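Local coordinates for choline/ethanolamine kinase family protein (Mesorhizobium loti, PDB 3DXQ), which probably transfers a phosphoryl group to ethanolamine or a related amino alcohol, as a member of the choline/ethanolamine kinase family, at residues P172-H177 against N203-D208; H177-C182 against L209-V214. All coordinates share one frame; numbering follows the deposited sequence.

Strand 174-176 runs directly into the loop 177-182, and after an excursion that includes the short strands 185-187 and 192-194 the chain returns as strand 201-203, a turn and helix 206-215. Interaction 1 closes this excursion by pairing strand 174-176 with strand 201-203 and docking its end on the start of the helix. Interaction 2 closes a loop of similar length one step later, setting 177-182 against the next part of that helix. The two contacts therefore cross rather than nest. They share His177 and are stitched together by Asp208 and Trp207, which bond to the backbone of Cys178, so that strand, loop and helix form one buried unit.

Interaction 1. Residues P172-H177 against N203-D208; sequences PLAACH and NDPLWD
With CG beside the backbone N and anti to the carbonyl carbon (chi1 -82°), the carboxylate of Asp208 reaches from the first turn of its helix to the end of strand 174-176, while Cys176, turned likewise (chi1 -62°), directs SG against the turn of the other segment. OD2 of Asp208 accepts from His177 N at 3.0 Å through its syn lone pair. The same oxygen also takes a hydrogen bond from His118 of helix 106-118, and OD1 accepts one from Cys178 N. SG of Cys176 lies 3.5 Å from Pro205 CA and also touches Asn203 CB. Upstream, Ala174 and Asn203 form an antiparallel hydrogen-bonded pair: Ala174 N meets Asn203 O at 2.8 Å, nearly along the C=O axis, and Asn203 N returns a bond to Ala174 O. Pro205 then folds its ring over the Ala174 methyl and crosses the Pro172 ring at about a right angle, CG to CG 4.0 Å. Asp204, ahead of the turn that leads into the helix, accepts a capping bond from Leu206 N through OD1, and its carboxylate is held further by Arg242 and Tyr246. Three donors grip the buried Asp208 carboxylate, which would probably favour its ionised form and fix the backbone leading into the loop, an arrangement reminiscent of the helix aspartate that holds the catalytic loop in protein kinases.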
loop_
_atom_site.group_PDB
_atom_site.type_symbol
_atom_site.label_atom_id
_atom_site.label_comp_id
_atom_site.label_asym_id
_atom_site.label_seq_id
_atom_site.Cartn_x
_atom_site.Cartn_y
_atom_site.Cartn_z
ATOM N N PRO A 172 11.048 4.354 14.727
ATOM C CA PRO A 172 10.439 3.156 15.236
ATOM C C PRO A 172 10.194 2.181 14.087
ATOM O O PRO A 172 10.181 2.606 12.926
ATOM C CB PRO A 172 9.118 3.657 15.817
ATOM C CG PRO A 172 8.797 4.903 15.034
ATOM C CD PRO A 172 10.125 5.504 14.704
ATOM N N LEU A 173 10.028 0.902 14.427
ATOM C CA LEU A 173 9.857 -0.177 13.458
ATOM C C LEU A 173 8.574 -0.952 13.793
ATOM O O LEU A 173 8.364 -1.419 14.920
ATOM C CB LEU A 173 11.062 -1.116 13.486
ATOM C CG LEU A 173 11.386 -1.847 12.177
ATOM C CD1 LEU A 173 11.954 -0.876 11.100
ATOM C CD2 LEU A 173 12.359 -2.972 12.438
ATOM N N ALA A 174 7.691 -1.055 12.815
ATOM C CA ALA A 174 6.425 -1.703 13.029
ATOM C C ALA A 174 6.092 -2.608 11.846
ATOM O O ALA A 174 6.610 -2.407 10.728
ATOM C CB ALA A 174 5.349 -0.641 13.203
ATOM N N ALA A 175 5.238 -3.603 12.105
ATOM C CA ALA A 175 4.674 -4.449 11.055
ATOM C C ALA A 175 3.756 -3.619 10.142
ATOM O O ALA A 175 2.625 -3.348 10.489
ATOM C CB ALA A 175 3.877 -5.598 11.691
ATOM N N CYS A 176 4.255 -3.226 8.971
ATOM C CA CYS A 176 3.520 -2.349 8.074
ATOM C C CYS A 176 3.006 -3.018 6.815
ATOM O O CYS A 176 3.638 -3.906 6.264
ATOM C CB CYS A 176 4.410 -1.179 7.685
ATOM S SG CYS A 176 4.895 -0.177 9.089
ATOM N N HIS A 177 1.856 -2.545 6.347
ATOM C CA HIS A 177 1.260 -3.053 5.125
ATOM C C HIS A 177 2.092 -2.671 3.902
ATOM O O HIS A 177 2.219 -3.471 2.984
ATOM C CB HIS A 177 -0.142 -2.503 4.964
ATOM C CG HIS A 177 -0.839 -3.004 3.750
ATOM N ND1 HIS A 177 -0.578 -2.505 2.490
ATOM C CD2 HIS A 177 -1.790 -3.959 3.597
ATOM C CE1 HIS A 177 -1.335 -3.140 1.609
ATOM N NE2 HIS A 177 -2.081 -4.025 2.255
ATOM N N ASN A 203 8.796 -1.779 8.946
ATOM C CA ASN A 203 9.006 -0.479 8.359
ATOM C C ASN A 203 8.713 0.623 9.384
ATOM O O ASN A 203 8.254 0.356 10.507
ATOM C CB ASN A 203 8.065 -0.343 7.153
ATOM C CG ASN A 203 8.468 0.778 6.193
ATOM O OD1 ASN A 203 9.453 1.473 6.398
ATOM N ND2 ASN A 203 7.688 0.946 5.139
ATOM N N ASP A 204 9.025 1.862 9.003
ATOM C CA ASP A 204 8.627 3.043 9.765
ATOM C C ASP A 204 7.111 3.135 9.623
ATOM O O ASP A 204 6.626 3.338 8.518
ATOM C CB ASP A 204 9.285 4.269 9.163
ATOM C CG ASP A 204 9.010 5.533 9.927
ATOM O OD1 ASP A 204 8.096 5.548 10.781
ATOM O OD2 ASP A 204 9.728 6.523 9.630
ATOM N N PRO A 205 6.362 2.983 10.733
ATOM C CA PRO A 205 4.916 2.978 10.696
ATOM C C PRO A 205 4.315 4.119 9.904
ATOM O O PRO A 205 3.257 3.942 9.303
ATOM C CB PRO A 205 4.530 3.121 12.183
ATOM C CG PRO A 205 5.763 3.525 12.885
ATOM C CD PRO A 205 6.847 2.877 12.117
ATOM N N LEU A 206 4.965 5.277 9.904
ATOM C CA LEU A 206 4.444 6.435 9.181
ATOM C C LEU A 206 4.567 6.334 7.666
ATOM O O LEU A 206 4.066 7.202 6.934
ATOM C CB LEU A 206 5.069 7.747 9.703
ATOM C CG LEU A 206 4.808 7.985 11.183
ATOM C CD1 LEU A 206 5.101 9.412 11.575
ATOM C CD2 LEU A 206 3.372 7.570 11.580
ATOM N N TRP A 207 5.221 5.289 7.179
ATOM C CA TRP A 207 5.252 5.072 5.738
ATOM C C TRP A 207 3.844 4.720 5.270
ATOM O O TRP A 207 3.406 5.179 4.209
ATOM C CB TRP A 207 6.187 3.944 5.346
ATOM C CG TRP A 207 5.901 3.462 3.990
ATOM C CD1 TRP A 207 4.992 2.507 3.637
ATOM C CD2 TRP A 207 6.508 3.915 2.780
ATOM N NE1 TRP A 207 4.994 2.334 2.271
ATOM C CE2 TRP A 207 5.925 3.177 1.721
ATOM C CE3 TRP A 207 7.493 4.856 2.488
ATOM C CZ2 TRP A 207 6.283 3.363 0.403
ATOM C CZ3 TRP A 207 7.856 5.046 1.167
ATOM C CH2 TRP A 207 7.248 4.305 0.136
ATOM N N ASP A 208 3.153 3.897 6.059
ATOM C CA ASP A 208 1.792 3.492 5.757
ATOM C C ASP A 208 0.859 4.685 5.666
ATOM O O ASP A 208 0.048 4.783 4.721
ATOM C CB ASP A 208 1.264 2.502 6.824
ATOM C CG ASP A 208 1.707 1.054 6.573
ATOM O OD1 ASP A 208 2.355 0.779 5.522
ATOM O OD2 ASP A 208 1.373 0.180 7.413
#

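Interaction 2. Residues H177-C182 against L209-V214; sequences HCDPLC and LGDLSV
The Pro180 ring and the side chain of Asp211 cross obliquely, CD and CG of the proline laid against the aspartate from CB out to the carboxylate. CD of Pro180 comes to 3.5 Å from Asp211 CG, and CG of Pro180 to 3.6 Å from Asp211 CB. Asp211 takes this course because its CG is anti to the backbone N (chi1 -164°), which carries the carboxylate off the helix toward the loop. The next residue, Leu212, also with CG anti to the backbone N (chi1 174°), lies beside the proline and brings CD1 to 3.6 Å from Pro180 O, with Cys182 SG also touching CD1, at 4.4 Å. Phe114 of helix 106-118 packs on both Pro180 and Leu212. The loop keeps its shape by its own bonds: Pro180 centres an inverse gamma turn, closed from Leu181 N to Asp179 O, and Asp179 N gives a hydrogen bond to His177 ND1 close to the imidazole plane. As His177 NE2 bonds to Val195 O, the ring is probably neutral, with its proton on NE2. An alanine in place of Asp211 would remove the carboxylate lying along Pro180 and would probably loosen the fit of the loop on the helix. The sequence HCD fits the His-x-Asp catalytic-loop motif of kinase-like phosphotransferases. Asp179 OD1 and Asp211 OD1 stand 4.4 Å apart, so their mutual repulsion would tend to raise the proton affinity of one or both, or to favour a cation nearby.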
loop_
_atom_site.group_PDB
_atom_site.type_symbol
_atom_site.label_atom_id
_atom_site.label_comp_id
_atom_site.label_asym_id
_atom_site.label_seq_id
_atom_site.Cartn_x
_atom_site.Cartn_y
_atom_site.Cartn_z
ATOM N N HIS A 177 1.856 -2.545 6.347
ATOM C CA HIS A 177 1.260 -3.053 5.125
ATOM C C HIS A 177 2.092 -2.671 3.902
ATOM O O HIS A 177 2.219 -3.471 2.984
ATOM C CB HIS A 177 -0.142 -2.503 4.964
ATOM C CG HIS A 177 -0.839 -3.004 3.750
ATOM N ND1 HIS A 177 -0.578 -2.505 2.490
ATOM C CD2 HIS A 177 -1.790 -3.959 3.597
ATOM C CE1 HIS A 177 -1.335 -3.140 1.609
ATOM N NE2 HIS A 177 -2.081 -4.025 2.255
ATOM N N CYS A 178 2.598 -1.435 3.882
ATOM C CA CYS A 178 3.535 -0.947 2.852
ATOM C C CYS A 178 2.993 -0.556 1.482
ATOM O O CYS A 178 3.667 0.158 0.753
ATOM C CB CYS A 178 4.694 -1.918 2.672
ATOM S SG CYS A 178 5.698 -2.038 4.146
ATOM N N ASP A 179 1.813 -1.031 1.109
ATOM C CA ASP A 179 1.187 -0.591 -0.131
ATOM C C ASP A 179 -0.307 -0.399 0.084
ATOM O O ASP A 179 -1.117 -1.043 -0.579
ATOM C CB ASP A 179 1.443 -1.593 -1.267
ATOM C CG ASP A 179 0.966 -1.079 -2.631
ATOM O OD1 ASP A 179 1.195 0.115 -2.951
ATOM O OD2 ASP A 179 0.366 -1.882 -3.372
ATOM N N PRO A 180 -0.678 0.492 1.018
ATOM C CA PRO A 180 -2.085 0.699 1.370
ATOM C C PRO A 180 -2.904 1.495 0.342
ATOM O O PRO A 180 -3.353 2.610 0.621
ATOM C CB PRO A 180 -1.993 1.437 2.711
ATOM C CG PRO A 180 -0.723 2.214 2.596
ATOM C CD PRO A 180 0.221 1.333 1.834
ATOM N N LEU A 181 -3.098 0.911 -0.835
ATOM C CA LEU A 181 -3.965 1.501 -1.844
ATOM C C LEU A 181 -5.391 1.572 -1.289
ATOM O O LEU A 181 -5.795 0.752 -0.471
ATOM C CB LEU A 181 -3.974 0.667 -3.128
ATOM C CG LEU A 181 -2.656 0.379 -3.884
ATOM C CD1 LEU A 181 -2.861 -0.824 -4.817
ATOM C CD2 LEU A 181 -2.110 1.589 -4.664
ATOM N N CYS A 182 -6.150 2.563 -1.734
ATOM C CA CYS A 182 -7.500 2.728 -1.276
ATOM C C CYS A 182 -8.296 1.436 -1.425
ATOM O O CYS A 182 -9.045 1.054 -0.502
ATOM C CB CYS A 182 -8.170 3.846 -2.049
ATOM S SG CYS A 182 -7.433 5.444 -1.746
ATOM N N LEU A 209 0.966 5.580 6.647
ATOM C CA LEU A 209 0.149 6.808 6.666
ATOM C C LEU A 209 0.448 7.670 5.455
ATOM O O LEU A 209 -0.471 8.144 4.784
ATOM C CB LEU A 209 0.320 7.613 7.964
ATOM C CG LEU A 209 -0.508 7.064 9.144
ATOM C CD1 LEU A 209 -0.101 5.642 9.571
ATOM C CD2 LEU A 209 -0.459 7.971 10.362
ATOM N N GLY A 210 1.728 7.841 5.146
ATOM C CA GLY A 210 2.102 8.677 3.992
ATOM C C GLY A 210 1.623 8.082 2.676
ATOM O O GLY A 210 1.162 8.797 1.772
ATOM N N ASP A 211 1.724 6.760 2.578
ATOM C CA ASP A 211 1.354 6.059 1.356
ATOM C C ASP A 211 -0.141 6.167 1.093
ATOM O O ASP A 211 -0.560 6.506 -0.014
ATOM C CB ASP A 211 1.771 4.601 1.444
ATOM C CG ASP A 211 1.773 3.892 0.083
ATOM O OD1 ASP A 211 0.750 3.825 -0.612
ATOM O OD2 ASP A 211 2.815 3.332 -0.265
ATOM N N LEU A 212 -0.944 5.897 2.109
ATOM C CA LEU A 212 -2.386 6.023 1.973
ATOM C C LEU A 212 -2.759 7.428 1.562
ATOM O O LEU A 212 -3.575 7.608 0.663
ATOM C CB LEU A 212 -3.073 5.678 3.290
ATOM C CG LEU A 212 -4.570 5.902 3.374
ATOM C CD1 LEU A 212 -5.241 5.348 2.106
ATOM C CD2 LEU A 212 -5.126 5.232 4.658
ATOM N N SER A 213 -2.165 8.424 2.213
ATOM C CA SER A 213 -2.472 9.822 1.911
ATOM C C SER A 213 -2.265 10.158 0.446
ATOM O O SER A 213 -3.152 10.753 -0.178
ATOM C CB SER A 213 -1.613 10.760 2.761
ATOM O OG SER A 213 -1.993 12.110 2.579
ATOM N N VAL A 214 -1.106 9.775 -0.102
ATOM C CA VAL A 214 -0.799 10.047 -1.515
ATOM C C VAL A 214 -1.688 9.236 -2.459
ATOM O O VAL A 214 -2.067 9.726 -3.540
ATOM C CB VAL A 214 0.670 9.770 -1.853
ATOM C CG1 VAL A 214 0.899 9.804 -3.337
ATOM C CG2 VAL A 214 1.521 10.781 -1.213
#